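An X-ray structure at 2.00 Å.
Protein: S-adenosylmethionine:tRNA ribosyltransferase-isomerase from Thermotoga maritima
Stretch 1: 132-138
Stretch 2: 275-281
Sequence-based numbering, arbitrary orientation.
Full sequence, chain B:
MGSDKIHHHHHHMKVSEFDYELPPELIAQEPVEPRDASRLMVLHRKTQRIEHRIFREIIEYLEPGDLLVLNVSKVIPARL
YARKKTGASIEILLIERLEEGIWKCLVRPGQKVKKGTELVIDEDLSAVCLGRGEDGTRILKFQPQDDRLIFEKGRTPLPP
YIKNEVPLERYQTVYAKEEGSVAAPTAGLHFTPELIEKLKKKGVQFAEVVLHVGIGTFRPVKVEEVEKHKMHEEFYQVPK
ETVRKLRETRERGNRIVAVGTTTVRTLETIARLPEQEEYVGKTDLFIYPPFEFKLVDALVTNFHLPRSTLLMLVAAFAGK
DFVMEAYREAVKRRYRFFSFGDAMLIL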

ATOM      1  N   ARG B 132      26.704  -7.049 -29.791  1.00 21.61           N
ATOM      2  CA  ARG B 132      25.602  -6.095 -29.717  1.00 24.95           C
ATOM      3  C   ARG B 132      24.313  -6.857 -29.938  1.00 25.28           C
ATOM      4  O   ARG B 132      24.233  -7.725 -30.831  1.00 24.35           O
ATOM      5  CB  ARG B 132      25.714  -5.010 -30.802  1.00 26.76           C
ATOM      6  CG  ARG B 132      24.626  -3.916 -30.651  1.00 36.99           C
ATOM      7  CD  ARG B 132      24.460  -2.898 -31.810  1.00 38.24           C
ATOM      8  NE  ARG B 132      23.158  -2.194 -31.731  1.00 45.48           N
ATOM      9  CZ  ARG B 132      22.907  -0.956 -32.196  1.00 50.56           C
ATOM     10  NH1 ARG B 132      23.845  -0.234 -32.807  1.00 55.40           N
ATOM     11  NH2 ARG B 132      21.696  -0.429 -32.052  1.00 53.87           N
ATOM     12  N   GLY B 133      23.309  -6.534 -29.124  1.00 24.62           N
ATOM     13  CA  GLY B 133      21.997  -7.092 -29.307  1.00 23.15           C
ATOM     14  C   GLY B 133      21.284  -6.361 -30.387  1.00 25.13           C
ATOM     15  O   GLY B 133      21.555  -5.167 -30.647  1.00 24.49           O
ATOM     16  N   GLU B 134      20.358  -7.098 -31.018  1.00 28.98           N
ATOM     17  CA  GLU B 134      19.376  -6.549 -31.956  1.00 32.40           C
ATOM     18  C   GLU B 134      18.531  -5.434 -31.286  1.00 31.48           C
ATOM     19  O   GLU B 134      17.959  -4.582 -31.969  1.00 32.42           O
ATOM     20  CB  GLU B 134      18.434  -7.673 -32.477  1.00 34.12           C
ATOM     21  CG  GLU B 134      19.093  -8.760 -33.357  1.00 40.92           C
ATOM     22  CD  GLU B 134      19.511 -10.021 -32.592  1.00 46.14           C
ATOM     23  OE1 GLU B 134      18.938 -11.119 -32.859  1.00 41.85           O
ATOM     24  OE2 GLU B 134      20.404  -9.912 -31.723  1.00 39.99           O
ATOM     25  N   ASP B 135      18.462  -5.470 -29.958  1.00 29.53           N
ATOM     26  CA  ASP B 135      17.719  -4.493 -29.163  1.00 28.28           C
ATOM     27  C   ASP B 135      18.517  -3.223 -28.849  1.00 28.40           C
ATOM     28  O   ASP B 135      17.979  -2.299 -28.244  1.00 31.28           O
ATOM     29  CB  ASP B 135      17.172  -5.134 -27.853  1.00 29.10           C
ATOM     30  CG  ASP B 135      18.231  -5.906 -27.030  1.00 30.68           C
ATOM     31  OD1 ASP B 135      19.463  -5.699 -27.203  1.00 30.16           O
ATOM     32  OD2 ASP B 135      17.888  -6.731 -26.135  1.00 27.04           O
ATOM     33  N   GLY B 136      19.789  -3.177 -29.243  1.00 26.51           N
ATOM     34  CA  GLY B 136      20.648  -2.004 -28.989  1.00 27.55           C
ATOM     35  C   GLY B 136      21.543  -2.089 -27.761  1.00 26.82           C
ATOM     36  O   GLY B 136      22.241  -1.142 -27.419  1.00 27.63           O
ATOM     37  N   THR B 137      21.504  -3.221 -27.070  1.00 25.10           N
ATOM     38  CA  THR B 137      22.323  -3.402 -25.893  1.00 22.93           C
ATOM     39  C   THR B 137      23.676  -3.900 -26.339  1.00 22.74           C
ATOM     40  O   THR B 137      23.902  -4.141 -27.533  1.00 24.78           O
ATOM     41  CB  THR B 137      21.664  -4.397 -24.950  1.00 23.60           C
ATOM     42  OG1 THR B 137      21.387  -5.605 -25.669  1.00 26.15           O
ATOM     43  CG2 THR B 137      20.245  -3.875 -24.486  1.00 24.12           C
ATOM     44  N   ARG B 138      24.570  -4.005 -25.367  1.00 21.67           N
ATOM     45  CA  ARG B 138      25.912  -4.532 -25.529  1.00 24.02           C
ATOM     46  C   ARG B 138      26.015  -5.702 -24.582  1.00 23.63           C
ATOM     47  O   ARG B 138      25.582  -5.608 -23.444  1.00 25.05           O
ATOM     48  CB  ARG B 138      26.939  -3.474 -25.129  1.00 25.17           C
ATOM     49  CG  ARG B 138      27.483  -2.628 -26.280  1.00 33.51           C
ATOM     50  CD  ARG B 138      26.484  -2.320 -27.295  1.00 39.83           C
ATOM     51  NE  ARG B 138      26.905  -1.363 -28.295  1.00 37.61           N
ATOM     52  CZ  ARG B 138      26.033  -0.789 -29.104  1.00 41.12           C
ATOM     53  NH1 ARG B 138      24.746  -1.112 -29.027  1.00 40.81           N
ATOM     54  NH2 ARG B 138      26.430   0.102 -29.994  1.00 42.19           N
ATOM     55  N   GLU B 275      10.024  -3.825 -37.239  1.00 30.19           N
ATOM     56  CA  GLU B 275      10.047  -5.150 -36.695  1.00 31.89           C
ATOM     57  C   GLU B 275      11.447  -5.535 -36.231  1.00 31.60           C
ATOM     58  O   GLU B 275      12.387  -5.356 -36.964  1.00 26.85           O
ATOM     59  CB  GLU B 275       9.568  -6.079 -37.781  1.00 32.96           C
ATOM     60  CG  GLU B 275       9.534  -7.548 -37.403  1.00 47.12           C
ATOM     61  CD  GLU B 275       8.718  -8.365 -38.398  1.00 58.57           C
ATOM     62  OE1 GLU B 275       7.534  -7.994 -38.631  1.00 69.18           O
ATOM     63  OE2 GLU B 275       9.259  -9.363 -38.948  1.00 66.88           O
ATOM     64  N   GLN B 276      11.588  -6.044 -35.004  1.00 29.27           N
ATOM     65  CA  GLN B 276      12.875  -6.550 -34.484  1.00 26.89           C
ATOM     66  C   GLN B 276      12.600  -7.847 -33.725  1.00 28.90           C
ATOM     67  O   GLN B 276      11.454  -8.177 -33.421  1.00 23.10           O
ATOM     68  CB  GLN B 276      13.530  -5.568 -33.492  1.00 28.20           C
ATOM     69  CG  GLN B 276      13.848  -4.163 -34.013  1.00 28.25           C
ATOM     70  CD  GLN B 276      14.213  -3.171 -32.907  1.00 33.85           C
ATOM     71  OE1 GLN B 276      14.456  -3.523 -31.722  1.00 31.96           O
ATOM     72  NE2 GLN B 276      14.245  -1.924 -33.283  1.00 27.96           N
ATOM     73  N   GLU B 277      13.662  -8.571 -33.383  1.00 25.56           N
ATOM     74  CA  GLU B 277      13.554  -9.830 -32.623  1.00 25.53           C
ATOM     75  C   GLU B 277      13.384  -9.639 -31.134  1.00 25.78           C
ATOM     76  O   GLU B 277      12.892 -10.528 -30.434  1.00 30.46           O
ATOM     77  CB  GLU B 277      14.762 -10.708 -32.964  1.00 26.90           C
ATOM     78  CG  GLU B 277      14.735 -10.976 -34.459  1.00 27.59           C
ATOM     79  CD  GLU B 277      15.034 -12.412 -34.854  1.00 45.26           C
ATOM     80  OE2 GLU B 277      16.205 -12.813 -34.797  1.00 31.69           O
ATOM     81  N   GLU B 278      13.799  -8.467 -30.659  1.00 23.55           N
ATOM     82  CA  GLU B 278      13.769  -8.102 -29.274  1.00 25.84           C
ATOM     83  C   GLU B 278      13.853  -6.599 -29.248  1.00 23.58           C
ATOM     84  O   GLU B 278      14.382  -5.990 -30.198  1.00 25.32           O
ATOM     85  CB  GLU B 278      14.982  -8.721 -28.526  1.00 26.77           C
ATOM     86  CG  GLU B 278      16.280  -8.467 -29.277  1.00 27.53           C
ATOM     87  CD  GLU B 278      17.541  -9.090 -28.639  1.00 32.46           C
ATOM     88  OE1 GLU B 278      17.414  -9.838 -27.658  1.00 40.16           O
ATOM     89  OE2 GLU B 278      18.663  -8.794 -29.126  1.00 35.54           O
ATOM     90  N   TYR B 279      13.312  -6.004 -28.188  1.00 23.51           N
ATOM     91  CA  TYR B 279      13.298  -4.557 -28.028  1.00 22.93           C
ATOM     92  C   TYR B 279      13.702  -4.101 -26.654  1.00 24.52           C
ATOM     93  O   TYR B 279      13.253  -4.646 -25.646  1.00 26.10           O
ATOM     94  CB  TYR B 279      11.884  -4.000 -28.291  1.00 21.16           C
ATOM     95  CG  TYR B 279      11.280  -4.331 -29.620  1.00 19.99           C
ATOM     96  CD1 TYR B 279      10.721  -5.563 -29.840  1.00 24.02           C
ATOM     97  CD2 TYR B 279      11.241  -3.390 -30.660  1.00 26.83           C
ATOM     98  CE1 TYR B 279      10.123  -5.865 -31.021  1.00 24.56           C
ATOM     99  CE2 TYR B 279      10.637  -3.690 -31.856  1.00 19.99           C
ATOM    100  CZ  TYR B 279      10.088  -4.935 -32.025  1.00 24.49           C
ATOM    101  OH  TYR B 279       9.507  -5.296 -33.194  1.00 26.23           O
ATOM    102  N   VAL B 280      14.495  -3.035 -26.606  1.00 24.09           N
ATOM    103  CA  VAL B 280      14.767  -2.320 -25.377  1.00 24.36           C
ATOM    104  C   VAL B 280      14.725  -0.839 -25.728  1.00 26.60           C
ATOM    105  O   VAL B 280      15.244  -0.451 -26.764  1.00 28.21           O
ATOM    106  CB  VAL B 280      16.177  -2.625 -24.810  1.00 23.93           C
ATOM    107  CG1 VAL B 280      16.472  -1.745 -23.615  1.00 27.65           C
ATOM    108  CG2 VAL B 280      16.285  -4.081 -24.380  1.00 28.85           C
ATOM    109  N   GLY B 281      14.133  -0.024 -24.886  1.00 27.43           N
ATOM    110  CA  GLY B 281      14.050   1.405 -25.175  1.00 26.75           C
ATOM    111  C   GLY B 281      13.311   2.151 -24.111  1.00 28.77           C
ATOM    112  O   GLY B 281      13.042   1.633 -23.039  1.00 30.17           O
TER

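A carboxylate from a distant part of the chain can come up against a turn's backbone N-H even where other acidic groups crowd in. The contact between residues 132-138 and 275-281 of this ribosyltransferase-isomerase illustrates the principle, with the acid supplied by Glu 278.

Arg 132 leads into the turn without touching the second stretch. Gly 133 opens a type I beta turn that closes at Gly 136, whose N donates to Gly 133 O at 3.0 Å; a second backbone bond, from Gly 133 N to Thr 137 O at 2.9 Å, ties the base of the loop. The lack of a side chain at Gly 133 matters here. Its CA lies 3.7 Å from Glu 278 OE2, and a CB in ideal position would sit 2.3 Å from Asp 135 OD1, a clash within the turn itself.

At Glu 134 the backbone and the side chain both come close to Glu 278. Glu 134 N lies 3.1 Å from Glu 278 OE2, and the carboxylate of Glu 134 lies in acidic company: Glu 134 OE2 is 3.3 Å from Glu 278 OE2, and Glu 134 OE1 is 3.8 Å from Glu 277 OE2. These are contacts between like charges, if all three groups are ionized, and the first pairs two acceptors, so neither can be counted as a source of cohesion without a proton or some other partner. Glu 134 OE1 does find a hydrogen bond elsewhere in the structure.

Asp 135 stands closest to the backbone of the second stretch, its CA 4.6 Å from that of Tyr 279. Its N donates to Glu 278 OE2 at 3.4 Å, a weak hydrogen bond with an angle of 137°. The side chain again faces a like charge, with Asp 135 OD2 3.5 Å from Glu 278 OE1. Within its own stretch, Asp 135 OD1 accepts from Thr 137 N at 3.2 Å and, in a very short bond of 2.5 Å, from Thr 137 OG1; both carboxylate oxygens of Asp 135 are also hydrogen-bonded elsewhere in the structure. The aspartate thus braces the turn while packing against its partner, placing CB 3.8 Å from Tyr 279 C and OD2 3.6 Å from Val 280 CG2.

Gly 136 makes no contact across the interface; its phi of 97° and psi of 2° would jam a CB against the preceding carbonyl oxygen. Thr 137 supplies the final touch, a nonpolar one, with CG2 4.0 Å from Val 280 CG2. By Arg 138 the chain has moved out of reach.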